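Long-range contacts in vacuolar protein sorting-associated protein 54 (Mus musculus, PDB 3N1E), which probably works, as a subunit of the GARP tethering complex, in retrograde transport from endosomes to the trans-Golgi network, this chain being its C-terminal domain: residues Y43-A47 with L111-D115; I57-T62 with F118-N122; T77-L82 with L126-L132. All coordinates share one frame; numbering follows the deposited sequence. Where two conformers were deposited one is given.

Interaction 1. Residues Y43-A47 with L111-D115; sequences YEVKA and LVTAD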
loop_
_atom_site.group_PDB
_atom_site.type_symbol
_atom_site.label_atom_id
_atom_site.label_comp_id
_atom_site.label_asym_id
_atom_site.label_seq_id
_atom_site.Cartn_x
_atom_site.Cartn_y
_atom_site.Cartn_z
ATOM N N TYR A 43 5.295 -14.862 -7.608
ATOM C CA TYR A 43 6.165 -14.866 -6.430
ATOM C C TYR A 43 6.474 -16.282 -5.991
ATOM O O TYR A 43 5.571 -17.103 -5.868
ATOM C CB TYR A 43 5.442 -14.113 -5.313
ATOM C CG TYR A 43 6.091 -14.100 -3.950
ATOM C CD1 TYR A 43 7.407 -13.677 -3.771
ATOM C CD2 TYR A 43 5.361 -14.477 -2.828
ATOM C CE1 TYR A 43 7.979 -13.643 -2.487
ATOM C CE2 TYR A 43 5.928 -14.448 -1.544
ATOM C CZ TYR A 43 7.240 -14.029 -1.390
ATOM O OH TYR A 43 7.778 -13.991 -0.118
ATOM N N GLU A 44 7.751 -16.573 -5.765
ATOM C CA GLU A 44 8.118 -17.858 -5.178
ATOM C C GLU A 44 8.840 -17.595 -3.858
ATOM O O GLU A 44 9.614 -16.642 -3.740
ATOM C CB GLU A 44 8.959 -18.711 -6.133
ATOM C CG GLU A 44 8.183 -19.163 -7.386
ATOM C CD GLU A 44 6.962 -20.041 -7.095
ATOM O OE1 GLU A 44 7.094 -21.114 -6.446
ATOM O OE2 GLU A 44 5.859 -19.660 -7.551
ATOM N N VAL A 45 8.553 -18.435 -2.870
ATOM C CA VAL A 45 9.109 -18.220 -1.545
ATOM C C VAL A 45 10.498 -18.868 -1.467
ATOM O O VAL A 45 10.608 -20.096 -1.474
ATOM C CB VAL A 45 8.145 -18.752 -0.477
ATOM C CG1 VAL A 45 8.718 -18.509 0.964
ATOM C CG2 VAL A 45 6.796 -18.048 -0.622
ATOM N N LYS A 46 11.532 -18.031 -1.410
ATOM C CA LYS A 46 12.920 -18.499 -1.249
ATOM C C LYS A 46 13.811 -17.359 -0.771
ATOM O O LYS A 46 13.471 -16.172 -0.915
ATOM C CB LYS A 46 13.435 -19.071 -2.568
ATOM C CG LYS A 46 13.478 -18.030 -3.667
ATOM C CD LYS A 46 14.007 -18.621 -4.965
ATOM C CE LYS A 46 14.493 -17.524 -5.903
ATOM N NZ LYS A 46 13.426 -17.000 -6.800
ATOM N N ALA A 47 14.965 -17.728 -0.220
ATOM C CA ALA A 47 16.003 -16.769 0.102
ATOM C C ALA A 47 16.750 -16.389 -1.178
ATOM O O ALA A 47 16.801 -17.187 -2.113
ATOM C CB ALA A 47 16.947 -17.377 1.134
ATOM N N LEU A 111 10.194 -17.443 5.826
ATOM C CA LEU A 111 10.692 -16.607 4.729
ATOM C C LEU A 111 9.674 -15.564 4.336
ATOM O O LEU A 111 10.020 -14.423 4.055
ATOM C CB LEU A 111 11.029 -17.473 3.513
ATOM C CG LEU A 111 12.337 -18.257 3.598
ATOM C CD1 LEU A 111 12.372 -19.359 2.515
ATOM C CD2 LEU A 111 13.583 -17.350 3.451
ATOM N N VAL A 112 8.399 -15.950 4.321
ATOM C CA VAL A 112 7.373 -14.971 4.017
ATOM C C VAL A 112 7.325 -13.899 5.121
ATOM O O VAL A 112 7.261 -12.715 4.828
ATOM C CB VAL A 112 6.021 -15.644 3.834
ATOM C CG1 VAL A 112 4.940 -14.591 3.611
ATOM C CG2 VAL A 112 6.092 -16.612 2.647
ATOM N N THR A 113 7.372 -14.335 6.381
ATOM C CA THR A 113 7.397 -13.388 7.524
ATOM C C THR A 113 8.527 -12.365 7.349
ATOM O O THR A 113 8.347 -11.167 7.597
ATOM C CB THR A 113 7.499 -14.132 8.832
ATOM O OG1 THR A 113 6.301 -14.928 8.956
ATOM C CG2 THR A 113 7.590 -13.147 10.040
ATOM N N ALA A 114 9.676 -12.858 6.889
ATOM C CA ALA A 114 10.853 -12.006 6.662
ATOM C C ALA A 114 10.620 -10.998 5.506
ATOM O O ALA A 114 10.941 -9.800 5.606
ATOM C CB ALA A 114 12.075 -12.898 6.352
ATOM N N ASP A 115 10.085 -11.502 4.400
ATOM C CA ASP A 115 9.812 -10.638 3.230
ATOM C C ASP A 115 8.774 -9.577 3.636
ATOM O O ASP A 115 8.906 -8.402 3.304
ATOM C CB ASP A 115 9.338 -11.516 2.059
ATOM C CG ASP A 115 10.193 -11.371 0.789
ATOM O OD1 ASP A 115 11.145 -10.559 0.741
ATOM O OD2 ASP A 115 9.872 -12.110 -0.182
HETATM O O HOH W 1 10.927 -15.140 -0.216
#

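Interaction 2. Residues I57-T62 with F118-N122; sequences ICKQMT and FYTGN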
loop_
_atom_site.group_PDB
_atom_site.type_symbol
_atom_site.label_atom_id
_atom_site.label_comp_id
_atom_site.label_asym_id
_atom_site.label_seq_id
_atom_site.Cartn_x
_atom_site.Cartn_y
_atom_site.Cartn_z
ATOM N N ILE A 57 8.142 -4.266 -5.539
ATOM C CA ILE A 57 6.943 -3.707 -4.902
ATOM C C ILE A 57 7.353 -2.500 -4.042
ATOM O O ILE A 57 6.808 -1.396 -4.166
ATOM C CB ILE A 57 6.232 -4.767 -4.027
ATOM C CG1 ILE A 57 5.545 -5.811 -4.925
ATOM C CG2 ILE A 57 5.198 -4.103 -3.072
ATOM C CD1 ILE A 57 5.087 -7.079 -4.202
ATOM N N CYS A 58 8.347 -2.696 -3.191
ATOM C CA CYS A 58 8.727 -1.613 -2.278
ATOM C C CYS A 58 9.329 -0.414 -2.998
ATOM O O CYS A 58 9.068 0.724 -2.593
ATOM C CB CYS A 58 9.654 -2.119 -1.170
ATOM S SG CYS A 58 8.770 -3.270 -0.068
ATOM N N LYS A 59 10.109 -0.650 -4.060
ATOM C CA LYS A 59 10.639 0.461 -4.836
ATOM C C LYS A 59 9.495 1.294 -5.434
ATOM O O LYS A 59 9.538 2.525 -5.373
ATOM C CB LYS A 59 11.579 -0.026 -5.948
ATOM C CG LYS A 59 12.311 1.106 -6.652
ATOM C CD LYS A 59 13.513 0.612 -7.469
ATOM C CE LYS A 59 14.601 1.697 -7.498
ATOM N NZ LYS A 59 15.231 1.965 -8.833
ATOM N N GLN A 60 8.476 0.629 -5.985
ATOM C CA GLN A 60 7.349 1.379 -6.595
ATOM C C GLN A 60 6.494 2.108 -5.576
ATOM O O GLN A 60 6.017 3.210 -5.853
ATOM C CB GLN A 60 6.516 0.518 -7.555
ATOM C CG GLN A 60 7.324 -0.106 -8.671
ATOM C CD GLN A 60 8.224 0.880 -9.408
ATOM O OE1 GLN A 60 7.788 1.945 -9.803
ATOM N NE2 GLN A 60 9.496 0.537 -9.532
ATOM N N MET A 61 6.333 1.527 -4.385
ATOM C CA MET A 61 5.623 2.163 -3.278
ATOM C C MET A 61 6.354 3.440 -2.859
ATOM O O MET A 61 5.747 4.476 -2.599
ATOM C CB MET A 61 5.530 1.191 -2.090
ATOM C CG MET A 61 4.638 -0.015 -2.340
ATOM S SD MET A 61 2.926 0.428 -2.102
ATOM C CE MET A 61 2.944 1.985 -2.973
ATOM N N THR A 62 7.678 3.349 -2.803
ATOM C CA THR A 62 8.542 4.480 -2.478
ATOM C C THR A 62 8.412 5.578 -3.529
ATOM O O THR A 62 8.275 6.752 -3.209
ATOM C CB THR A 62 10.014 4.012 -2.393
ATOM O OG1 THR A 62 10.157 3.170 -1.244
ATOM C CG2 THR A 62 10.992 5.181 -2.305
ATOM N N PHE A 118 10.335 -6.791 5.587
ATOM C CA PHE A 118 10.939 -5.792 4.683
ATOM C C PHE A 118 9.872 -4.800 4.145
ATOM O O PHE A 118 10.049 -3.585 4.186
ATOM C CB PHE A 118 11.698 -6.486 3.554
ATOM C CG PHE A 118 12.271 -5.535 2.547
ATOM C CD1 PHE A 118 13.445 -4.855 2.837
ATOM C CD2 PHE A 118 11.633 -5.312 1.332
ATOM C CE1 PHE A 118 14.000 -3.946 1.913
ATOM C CE2 PHE A 118 12.188 -4.410 0.376
ATOM C CZ PHE A 118 13.367 -3.747 0.673
ATOM N N TYR A 119 8.750 -5.343 3.680
ATOM C CA TYR A 119 7.632 -4.537 3.186
ATOM C C TYR A 119 7.124 -3.558 4.232
ATOM O O TYR A 119 6.928 -2.381 3.947
ATOM C CB TYR A 119 6.482 -5.466 2.750
ATOM C CG TYR A 119 5.178 -4.754 2.416
ATOM C CD1 TYR A 119 4.229 -4.527 3.399
ATOM C CD2 TYR A 119 4.928 -4.276 1.115
ATOM C CE1 TYR A 119 3.042 -3.863 3.107
ATOM C CE2 TYR A 119 3.734 -3.606 0.826
ATOM C CZ TYR A 119 2.807 -3.438 1.824
ATOM O OH TYR A 119 1.622 -2.801 1.595
ATOM N N THR A 120 6.865 -4.051 5.431
ATOM C CA THR A 120 6.313 -3.223 6.512
ATOM C C THR A 120 7.283 -2.108 6.925
ATOM O O THR A 120 6.876 -0.947 7.144
ATOM C CB THR A 120 5.968 -4.103 7.729
ATOM O OG1 THR A 120 5.010 -5.108 7.350
ATOM C CG2 THR A 120 5.393 -3.280 8.826
ATOM N N GLY A 121 8.551 -2.485 7.061
ATOM C CA GLY A 121 9.622 -1.554 7.413
ATOM C C GLY A 121 9.727 -0.443 6.384
ATOM O O GLY A 121 9.778 0.758 6.734
ATOM N N ASN A 122 9.775 -0.832 5.106
ATOM C CA ASN A 122 9.802 0.129 4.034
ATOM C C ASN A 122 8.616 1.102 4.120
ATOM O O ASN A 122 8.808 2.326 3.980
ATOM C CB ASN A 122 9.739 -0.606 2.684
ATOM C CG ASN A 122 9.807 0.341 1.530
ATOM O OD1 ASN A 122 8.808 0.601 0.840
ATOM N ND2 ASN A 122 10.981 0.916 1.336
HETATM O O HOH W 2 11.896 3.878 0.727
#

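Interaction 3. Residues T77-L82 with L126-L132; sequences TQMLFL and LKGLKDL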
loop_
_atom_site.group_PDB
_atom_site.type_symbol
_atom_site.label_atom_id
_atom_site.label_comp_id
_atom_site.label_asym_id
_atom_site.label_seq_id
_atom_site.Cartn_x
_atom_site.Cartn_y
_atom_site.Cartn_z
ATOM N N THR A 77 -2.960 10.924 2.105
ATOM C CA THR A 77 -1.803 10.078 1.744
ATOM C C THR A 77 -1.834 8.810 2.600
ATOM O O THR A 77 -1.572 7.703 2.119
ATOM C CB THR A 77 -0.487 10.815 1.985
ATOM O OG1 THR A 77 -0.382 11.894 1.046
ATOM C CG2 THR A 77 0.737 9.884 1.814
ATOM N N GLN A 78 -2.133 8.981 3.878
ATOM C CA GLN A 78 -2.343 7.832 4.767
ATOM C C GLN A 78 -3.476 6.909 4.265
ATOM O O GLN A 78 -3.322 5.667 4.172
ATOM C CB GLN A 78 -2.635 8.359 6.182
ATOM C CG GLN A 78 -1.412 8.928 6.872
ATOM C CD GLN A 78 -1.760 9.708 8.138
ATOM O OE1 GLN A 78 -2.918 10.061 8.358
ATOM N NE2 GLN A 78 -0.769 10.010 8.934
ATOM N N MET A 79 -4.604 7.514 3.888
ATOM C CA MET A 79 -5.748 6.732 3.375
ATOM C C MET A 79 -5.394 6.000 2.079
ATOM O O MET A 79 -5.817 4.849 1.880
ATOM C CB MET A 79 -7.000 7.614 3.170
ATOM C CG MET A 79 -7.566 8.291 4.403
ATOM S SD MET A 79 -8.071 7.191 5.730
ATOM C CE MET A 79 -6.619 7.202 6.784
ATOM N N LEU A 80 -4.622 6.662 1.200
ATOM C CA LEU A 80 -4.193 6.058 -0.050
ATOM C C LEU A 80 -3.363 4.816 0.237
ATOM O O LEU A 80 -3.595 3.760 -0.365
ATOM C CB LEU A 80 -3.379 7.050 -0.879
ATOM C CG LEU A 80 -2.656 6.518 -2.099
ATOM C CD1 LEU A 80 -3.625 5.982 -3.149
ATOM C CD2 LEU A 80 -1.737 7.606 -2.694
ATOM N N PHE A 81 -2.416 4.948 1.157
ATOM C CA PHE A 81 -1.553 3.820 1.481
ATOM C C PHE A 81 -2.276 2.688 2.168
ATOM O O PHE A 81 -1.905 1.538 1.964
ATOM C CB PHE A 81 -0.259 4.252 2.209
ATOM C CG PHE A 81 0.829 4.625 1.254
ATOM C CD1 PHE A 81 1.773 3.673 0.826
ATOM C CD2 PHE A 81 0.866 5.900 0.712
ATOM C CE1 PHE A 81 2.772 4.020 -0.111
ATOM C CE2 PHE A 81 1.845 6.251 -0.222
ATOM C CZ PHE A 81 2.803 5.311 -0.626
ATOM N N LEU A 82 -3.328 2.990 2.937
ATOM C CA LEU A 82 -4.159 1.905 3.483
ATOM C C LEU A 82 -4.865 1.114 2.381
ATOM O O LEU A 82 -4.946 -0.101 2.473
ATOM C CB LEU A 82 -5.164 2.424 4.521
ATOM C CG LEU A 82 -4.462 2.881 5.791
ATOM C CD1 LEU A 82 -5.490 3.674 6.600
ATOM C CD2 LEU A 82 -3.910 1.695 6.650
ATOM N N LEU A 126 8.303 5.614 5.437
ATOM C CA LEU A 126 7.901 6.757 4.601
ATOM C C LEU A 126 7.229 7.866 5.416
ATOM O O LEU A 126 6.450 7.581 6.329
ATOM C CB LEU A 126 6.984 6.268 3.469
ATOM C CG LEU A 126 7.661 5.315 2.485
ATOM C CD1 LEU A 126 6.617 4.665 1.586
ATOM C CD2 LEU A 126 8.765 6.030 1.661
ATOM N N LYS A 127 7.537 9.128 5.090
ATOM C CA LYS A 127 7.001 10.265 5.877
ATOM C C LYS A 127 5.496 10.212 5.988
ATOM O O LYS A 127 4.799 10.119 4.969
ATOM C CB LYS A 127 7.382 11.604 5.241
ATOM C CG LYS A 127 8.829 11.958 5.343
ATOM C CD LYS A 127 9.010 13.389 4.816
ATOM C CE LYS A 127 10.186 13.491 3.849
ATOM N NZ LYS A 127 10.487 14.921 3.524
ATOM N N GLY A 128 5.008 10.304 7.223
ATOM C CA GLY A 128 3.574 10.290 7.518
ATOM C C GLY A 128 2.942 8.920 7.743
ATOM O O GLY A 128 1.774 8.839 8.146
ATOM N N LEU A 129 3.695 7.844 7.493
ATOM C CA LEU A 129 3.097 6.501 7.522
ATOM C C LEU A 129 3.470 5.629 8.729
ATOM O O LEU A 129 3.107 4.452 8.794
ATOM C CB LEU A 129 3.408 5.749 6.217
ATOM C CG LEU A 129 3.060 6.458 4.895
ATOM C CD1 LEU A 129 3.266 5.465 3.771
ATOM C CD2 LEU A 129 1.618 6.994 4.881
ATOM N N LYS A 130 4.187 6.201 9.689
ATOM C CA LYS A 130 4.767 5.383 10.751
ATOM C C LYS A 130 3.723 4.578 11.562
ATOM O O LYS A 130 3.966 3.398 11.932
ATOM C CB LYS A 130 5.630 6.261 11.654
ATOM C CG LYS A 130 6.075 5.618 12.965
ATOM C CD LYS A 130 6.984 6.593 13.734
ATOM C CE LYS A 130 6.511 8.048 13.610
ATOM N NZ LYS A 130 5.301 8.345 14.440
ATOM N N ASP A 131 2.575 5.195 11.827
ATOM C CA ASP A 131 1.572 4.560 12.674
ATOM C C ASP A 131 0.383 3.958 11.917
ATOM O O ASP A 131 -0.644 3.663 12.519
ATOM C CB ASP A 131 1.090 5.515 13.771
ATOM C CG ASP A 131 2.199 5.959 14.685
ATOM O OD1 ASP A 131 2.978 5.110 15.156
ATOM O OD2 ASP A 131 2.294 7.179 14.932
ATOM N N LEU A 132 0.526 3.749 10.605
ATOM C CA LEU A 132 -0.486 2.995 9.879
ATOM C C LEU A 132 -0.665 1.595 10.451
ATOM O O LEU A 132 0.314 0.898 10.754
ATOM C CB LEU A 132 -0.125 2.898 8.399
ATOM C CG LEU A 132 -0.888 3.810 7.438
ATOM C CD1 LEU A 132 -0.650 5.261 7.739
ATOM C CD2 LEU A 132 -0.508 3.461 5.989
#

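Interaction 1. Residues Y43-A47 with L111-D115
Tyr43 holds its CG anti to the backbone N (chi1 174°), which sends the phenol from the loop between helices 17-40 and 52-68 toward Asp115 on helix 107-124. The contact thus straps a connecting loop onto a later helix of this C-terminal helical bundle. Asp115 meets the ring from the opposite direction, with a chi1 of -123° that sits away from any staggered position, and its OD2 lies at the ring edge, near the ring plane. Tyr43 OH donates to Asp115 OD2 at 2.8 Å, and OD2 receives it on the lone pair that faces away from OD1. Ser51 OG also hydrogen-bonds to OD2, so several polar groups gather at this one oxygen and would probably favour the ionised carboxylate.

The other half of the contact is apolar. Val45 straddles the helix surface: its CG1 rests on Leu111 CB at 3.6 Å, while its CG2 meets Val112 CG2. Farther along the loop, Leu111 splays its two methyls, CD1 against Lys46 CA and CD2 against Ala47. Between the two halves, a water donates to Lys46 O at 2.8 Å and to Asp115 OD2 at 3.2 Å.

Interaction 2. Residues I57-T62 with F118-N122
Cys58 pushes its sulfur into residues 118-122 of helix 107-124, between the side chains of Phe118 and Tyr119, and this is where the packing is tight, with Cys58 and Tyr119 both buried. Its SG lies 3.6 Å from Phe118 CE2 and 3.7 Å from Tyr119 CA. The sulfur approaches both rings obliquely, a pair of sulfur-aromatic contacts, with SG 4.6 Å from the Phe118 centroid. Tyr119 has its CG anti to the backbone N (chi1 171°), which turns the ring back toward the facing helix; Ile57 CG2 reaches the ring edge at CE2.

One turn on, the contact becomes polar and looser, for Asn122 and Thr62 are partly exposed and a water sits between them. Asn122 slips its amide beside Cys58, with OD1 3.5 Å from Cys58 CB. The same OD1 also comes near Cys58 O, but both atoms are acceptors and no bond forms. Cys58 O is taken up within its own helix instead, by Thr62 N and, in the conformer described here, by Thr62 OG1 from the opposite face of the carbonyl plane. The water donates to Thr62 OG1 at 2.7 Å and accepts a weak bond from Asn122 ND2. Thr62 was modelled in two conformers, so the OG1 bond and this bridge are less certain than the packing around the sulfur.

The two segments run nearly parallel, 13° apart, their axes approaching to 10.1 Å. Helix 74-98 backs the pair, with Tyr88 stacked on Tyr119 and Asn85 bonded to its hydroxyl, while helix 17-40 covers Ile57 and Met61 through Phe36.

Interaction 3. Residues T77-L82 with L126-L132
Leu129 lays its CD1 methyl over one face of the Phe81 ring, 3.8 Å from the ring centroid and 18° off the normal, a CH-pi contact shifted toward CG. The two side chains cross at about a right angle, and the other methyl, CD2, reaches the CA and CG of Gln78. Leu126 CD1 adds an oblique touch at Phe81 CE1.

The chain that follows helix 107-124 makes two successive beta turns here, a type II turn from Leu126 to Leu129 and a type I turn from Leu129 to Leu132, which fold it against helix 74-98. Gly128 takes the third position of the first turn with a positive phi of 89°, a conformation readily taken by glycine at this place in a type II turn. Its own carbonyl faces the helix. Gln78, extended beyond CG, gives NE2 to Gly128 O at 2.9 Å; the bond is nearly straight (169°) and lies in the planes of both the amide and the carbonyl.

Leu132 closes the far side: CD1 meets Gln78 CG at 3.8 Å, CD2 meets Phe81 CB, and CG meets Leu82 CD2. Leu123 of helix 107-124 supports both Leu129 and Leu132, and His65 bonds to Lys127 O. A leucine-rich surface thus supplies most of the contact, while the Gln78 bond, the only hydrogen bond between the two segments, probably helps set where the turn sits along the helix.

Overall arrangement
Following the chain from its N terminus, the loop after helix 17-40 supplies residues 43-47, helix 52-68 supplies 57-62 and helix 74-98 supplies 77-82. Their partners come in the same order: 111-115 and 118-122 on helix 107-124, then the turns at 126-132. Interaction 1 closes a loop of 63 intervening residues, interaction 2 one of 55 and interaction 3 one of 43. None nests inside another; each pair crosses. Interactions 1 and 2 share helix 107-124, their centres 14 Å apart, while interactions 2 and 3 meet directly where Met61, in the conformer described, packs on Phe81. Interactions 1 and 3 stay separate, about 13 Å between nearest atoms. Together they tie helix 107-124 and its trailing turns along the bundle.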